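Long-range contacts in GDSL-like Lipase/Acylhydrolase family protein (Neisseria meningitidis, PDB 4K7J), which probably removes O-acetyl groups from peptidoglycan, acting as an esterase of the SGNH (GDSL-like) hydrolase family: residues Ala92-Gln97 with Trp108-Ser113; Ala127-Gly132 with Met193-Gly198. All coordinates share one frame; numbering follows the deposited sequence.

Both interactions build on one antiparallel five-stranded sheet: in interaction 1 the loop 92-97 lies against its outermost strand, 109-112, whereas interaction 2 joins the next two strands, 125-128 and 195-203, at the end where both adjoin loops that stay side by side. Each is partly buried. Interaction 2 is held chiefly by a ladder of backbone bonds with a histidine-aspartate pair beside it; interaction 1 has a single direct bond, three waters and small aliphatic contacts. Interaction 2 lies farther from the centre of the chain. The two meet where Trp-108 CE2 packs on Thr-129 CG2 (3.5 Å), and Gln-109 O probably accepts a hydrogen bond from His-128 N.

Interaction 1 (Ala92-Gln97 with Trp108-Ser113); sequences ANVKGQ and WQSLTS
Residues Ala-92 to Gln-97, an irregular loop ending in a type II turn from Val-94 to Gln-97, approach strand 109-112 most closely where Val-94 CA faces Ser-110 CA at 5.9 Å. The one direct hydrogen bond runs from Ser-110 OG to Asn-93 O (2.8 Å), the hydroxyl reaching an in-plane lone pair of the carbonyl. Ser-110 places OG between its backbone N and carbonyl carbon (chi1 64°), facing the loop. Water 1 also donates to Asn-93 O and accepts from Ser-110 N (2.8 Å), while water 2 gives its hydrogen to Ser-110 OG (2.6 Å) and accepts one from Lys-95 N. Water 1 thus bridges the two backbones, and water 2 ties Lys-95 to the serine hydroxyl. On either side of the serine the contact is apolar: Ala-92 CB touches Trp-108 CB at 4.2 Å, and Val-94 CG1, anti to its backbone N (chi1 173°), meets Thr-112 CG2 at 3.6 Å, the two side chains meeting at a slant. Water 3 links Gln-97 OE1 with Thr-112 OG1. Ala-92 also packs on Ala-127 and Val-94 on Ile-125, both of strand 125-128, Ala-92 and Trp-108 on Met-135 of strand 133-139, and Gln-97 NE2 bonds to Gly-215 O at the end of strand 208-215.

Interaction 2 (Ala127-Gly132 with Met193-Gly198); sequences AHTGSG and MPWDIG
Ala-127 and His-128 pair with Ile-197 and Asp-196 as an antiparallel beta ladder, part of the five-stranded sheet in which strand 125-128 lies beside strand 195-203. Ala-127 and Ile-197 form the hydrogen-bonded pair, N to O in both directions, and Asp-196 CA adds a CA-H...O contact to Ala-127 O (3.4 Å). Past the strand end, Thr-129 prolongs the ladder: its N donates to Trp-195 O (3.0 Å), and its hydroxyl replaces a backbone carbonyl, OG1 accepting Trp-195 N at 3.0 Å with an N-H...O angle of 162°. OG1 also bonds to Thr-191 OG1. Packing is tight on the face of Ala-127 and Ile-197, where Thr-129 CG2, anti to its carbonyl carbon, meets Ile-197 CG1 at 3.5 Å and the two side chains cross at about a right angle. Trp-195 turns its indole away toward Leu-162 and Ala-153, and its NE1 bonds to Thr-161 O.

The contact loosens toward its loop end, where Ser-131 and Met-193 are exposed, and Met-193 bends at chi2 and chi3 to lay CE on Ser-131 CB (3.7 Å); Pro-194 CG lies near Ser-131 N, and water 4 joins Gly-130 N to Trp-195 O. On the sheet face opposite Ala-127 and Ile-197, His-128 and Asp-196 run alongside each other with their ends in the same direction, ring and carboxylate planes 55° apart. His-128 ND1 donates to Asp-196 OD1 at 2.8 Å, approaching from 37° above the carboxylate plane.

Interaction 1 (Ala92-Gln97 with Trp108-Ser113)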
# COMPACT_ATOMS: atom_id res chain seq x y z
N ALA A 92 4.77 -6.99 -12.43
CA ALA A 92 6.12 -7.32 -12.90
C ALA A 92 7.14 -6.79 -11.91
O ALA A 92 6.78 -5.99 -11.05
CB ALA A 92 6.37 -6.70 -14.28
N ASN A 93 8.39 -7.22 -12.01
CA ASN A 93 9.47 -6.63 -11.22
C ASN A 93 9.47 -5.13 -11.45
O ASN A 93 9.30 -4.67 -12.57
CB ASN A 93 10.85 -7.20 -11.58
CG ASN A 93 10.98 -8.66 -11.22
OD1 ASN A 93 10.53 -9.09 -10.15
ND2 ASN A 93 11.60 -9.44 -12.12
N VAL A 94 9.63 -4.38 -10.36
CA VAL A 94 9.76 -2.93 -10.41
C VAL A 94 11.11 -2.57 -9.81
O VAL A 94 11.38 -2.87 -8.64
CB VAL A 94 8.67 -2.24 -9.58
CG1 VAL A 94 8.93 -0.72 -9.50
CG2 VAL A 94 7.29 -2.54 -10.14
N LYS A 95 11.95 -1.92 -10.61
CA LYS A 95 13.31 -1.56 -10.21
C LYS A 95 13.32 -0.76 -8.91
O LYS A 95 12.63 0.25 -8.79
CB LYS A 95 13.99 -0.75 -11.31
CG LYS A 95 15.34 -0.19 -10.90
CD LYS A 95 16.17 0.17 -12.12
CE LYS A 95 17.54 0.67 -11.71
NZ LYS A 95 17.41 1.93 -10.92
N GLY A 96 14.10 -1.23 -7.94
CA GLY A 96 14.26 -0.50 -6.69
C GLY A 96 13.16 -0.75 -5.69
O GLY A 96 13.16 -0.17 -4.60
N GLN A 97 12.21 -1.61 -6.05
CA GLN A 97 11.07 -1.87 -5.17
C GLN A 97 10.88 -3.38 -5.04
O GLN A 97 11.53 -4.15 -5.74
CB GLN A 97 9.81 -1.14 -5.68
CG GLN A 97 10.06 0.36 -5.89
CD GLN A 97 8.80 1.22 -6.13
OE1 GLN A 97 8.91 2.39 -6.47
NE2 GLN A 97 7.62 0.64 -5.94
N TRP A 108 7.28 -8.85 -19.37
CA TRP A 108 6.61 -7.56 -19.22
C TRP A 108 7.59 -6.47 -18.75
O TRP A 108 8.56 -6.76 -18.03
CB TRP A 108 5.43 -7.68 -18.25
CG TRP A 108 4.33 -8.61 -18.70
CD1 TRP A 108 4.32 -9.37 -19.85
CD2 TRP A 108 3.11 -8.90 -18.01
NE1 TRP A 108 3.15 -10.10 -19.91
CE2 TRP A 108 2.40 -9.83 -18.79
CE3 TRP A 108 2.55 -8.45 -16.81
CZ2 TRP A 108 1.15 -10.32 -18.41
CZ3 TRP A 108 1.32 -8.95 -16.43
CH2 TRP A 108 0.63 -9.87 -17.23
N GLN A 109 7.34 -5.22 -19.15
CA GLN A 109 8.20 -4.12 -18.70
C GLN A 109 7.46 -3.10 -17.85
O GLN A 109 6.53 -2.46 -18.33
CB GLN A 109 8.84 -3.41 -19.90
CG GLN A 109 9.75 -2.26 -19.47
CD GLN A 109 10.91 -2.74 -18.58
OE1 GLN A 109 11.56 -3.76 -18.88
NE2 GLN A 109 11.17 -2.01 -17.49
N SER A 110 7.87 -2.94 -16.59
CA SER A 110 7.19 -2.00 -15.69
C SER A 110 7.57 -0.54 -15.94
O SER A 110 8.61 -0.24 -16.53
CB SER A 110 7.47 -2.35 -14.22
OG SER A 110 8.86 -2.21 -13.94
N LEU A 111 6.70 0.35 -15.50
CA LEU A 111 6.89 1.79 -15.59
C LEU A 111 6.19 2.37 -14.37
O LEU A 111 5.07 1.95 -14.04
CB LEU A 111 6.25 2.32 -16.87
CG LEU A 111 6.22 3.85 -16.98
CD1 LEU A 111 7.62 4.34 -17.23
CD2 LEU A 111 5.25 4.32 -18.07
N THR A 112 6.83 3.30 -13.67
CA THR A 112 6.19 3.91 -12.49
C THR A 112 6.15 5.44 -12.56
O THR A 112 6.85 6.06 -13.35
CB THR A 112 6.87 3.51 -11.16
OG1 THR A 112 7.95 4.41 -10.87
CG2 THR A 112 7.34 2.07 -11.18
N SER A 113 5.37 6.04 -11.67
CA SER A 113 5.18 7.49 -11.69
C SER A 113 6.30 8.23 -10.96
O SER A 113 6.30 9.46 -10.92
CB SER A 113 3.80 7.88 -11.10
OG SER A 113 3.61 7.31 -9.81
O HOH W 1 9.61 -4.82 -15.39
O HOH W 2 10.90 -0.85 -13.18
O HOH W 3 9.51 3.66 -8.87

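Interaction 2 (Ala127-Gly132 with Met193-Gly198)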
# COMPACT_ATOMS: atom_id res chain seq x y z
N ALA A 127 2.58 -2.14 -16.25
CA ALA A 127 3.58 -2.89 -17.03
C ALA A 127 3.12 -3.04 -18.48
O ALA A 127 1.96 -3.36 -18.73
CB ALA A 127 3.84 -4.23 -16.41
N HIS A 128 4.01 -2.78 -19.44
CA HIS A 128 3.70 -3.01 -20.85
C HIS A 128 3.97 -4.48 -21.14
O HIS A 128 5.09 -4.94 -20.93
CB HIS A 128 4.60 -2.15 -21.76
CG HIS A 128 4.53 -0.68 -21.49
ND1 HIS A 128 3.36 0.04 -21.59
CD2 HIS A 128 5.50 0.21 -21.16
CE1 HIS A 128 3.61 1.31 -21.32
NE2 HIS A 128 4.89 1.44 -21.06
N THR A 129 2.97 -5.22 -21.61
CA THR A 129 3.14 -6.66 -21.81
C THR A 129 3.81 -6.97 -23.15
O THR A 129 4.55 -7.94 -23.27
CB THR A 129 1.78 -7.43 -21.78
OG1 THR A 129 0.99 -7.09 -22.93
CG2 THR A 129 1.00 -7.15 -20.50
N GLY A 130 3.53 -6.15 -24.16
CA GLY A 130 4.02 -6.39 -25.50
C GLY A 130 3.18 -7.49 -26.15
O GLY A 130 2.37 -8.12 -25.48
N SER A 131 3.38 -7.71 -27.44
CA SER A 131 2.76 -8.87 -28.08
C SER A 131 3.59 -10.09 -27.72
O SER A 131 4.77 -9.96 -27.41
CB SER A 131 2.70 -8.67 -29.60
OG SER A 131 3.99 -8.40 -30.12
N GLY A 132 2.99 -11.27 -27.75
CA GLY A 132 3.70 -12.46 -27.35
C GLY A 132 4.20 -12.34 -25.91
O GLY A 132 5.23 -12.92 -25.55
N MET A 193 -1.67 -9.87 -27.98
CA MET A 193 -1.46 -8.48 -28.34
C MET A 193 -1.17 -7.62 -27.09
O MET A 193 -1.40 -8.08 -25.97
CB MET A 193 -2.67 -7.95 -29.13
CG MET A 193 -2.70 -8.40 -30.61
SD MET A 193 -1.35 -7.75 -31.64
CE MET A 193 -0.27 -9.17 -31.71
N PRO A 194 -0.66 -6.39 -27.27
CA PRO A 194 -0.22 -5.61 -26.11
C PRO A 194 -1.33 -5.12 -25.19
O PRO A 194 -2.37 -4.66 -25.66
CB PRO A 194 0.48 -4.40 -26.74
CG PRO A 194 0.89 -4.87 -28.11
CD PRO A 194 -0.24 -5.76 -28.54
N TRP A 195 -1.06 -5.17 -23.89
CA TRP A 195 -1.89 -4.56 -22.86
C TRP A 195 -1.01 -3.75 -21.93
O TRP A 195 0.19 -3.99 -21.83
CB TRP A 195 -2.49 -5.64 -21.97
CG TRP A 195 -3.53 -6.54 -22.54
CD1 TRP A 195 -3.35 -7.54 -23.46
CD2 TRP A 195 -4.91 -6.58 -22.16
NE1 TRP A 195 -4.55 -8.17 -23.70
CE2 TRP A 195 -5.52 -7.60 -22.91
CE3 TRP A 195 -5.69 -5.83 -21.27
CZ2 TRP A 195 -6.88 -7.90 -22.79
CZ3 TRP A 195 -7.04 -6.13 -21.15
CH2 TRP A 195 -7.62 -7.16 -21.91
N ASP A 196 -1.62 -2.84 -21.17
CA ASP A 196 -1.00 -2.34 -19.94
C ASP A 196 -1.69 -3.00 -18.76
O ASP A 196 -2.91 -3.11 -18.74
CB ASP A 196 -1.10 -0.82 -19.83
CG ASP A 196 -0.18 -0.11 -20.81
OD1 ASP A 196 0.72 -0.77 -21.37
OD2 ASP A 196 -0.35 1.11 -21.01
N ILE A 197 -0.91 -3.45 -17.79
CA ILE A 197 -1.46 -4.14 -16.61
C ILE A 197 -1.04 -3.38 -15.34
O ILE A 197 0.10 -2.93 -15.23
CB ILE A 197 -0.92 -5.60 -16.51
CG1 ILE A 197 -1.17 -6.38 -17.81
CG2 ILE A 197 -1.52 -6.33 -15.31
CD1 ILE A 197 -2.64 -6.65 -18.12
N GLY A 198 -1.97 -3.23 -14.40
CA GLY A 198 -1.71 -2.57 -13.14
C GLY A 198 -1.53 -3.64 -12.08
O GLY A 198 -1.01 -4.70 -12.36
O HOH W 4 2.47 -3.64 -24.04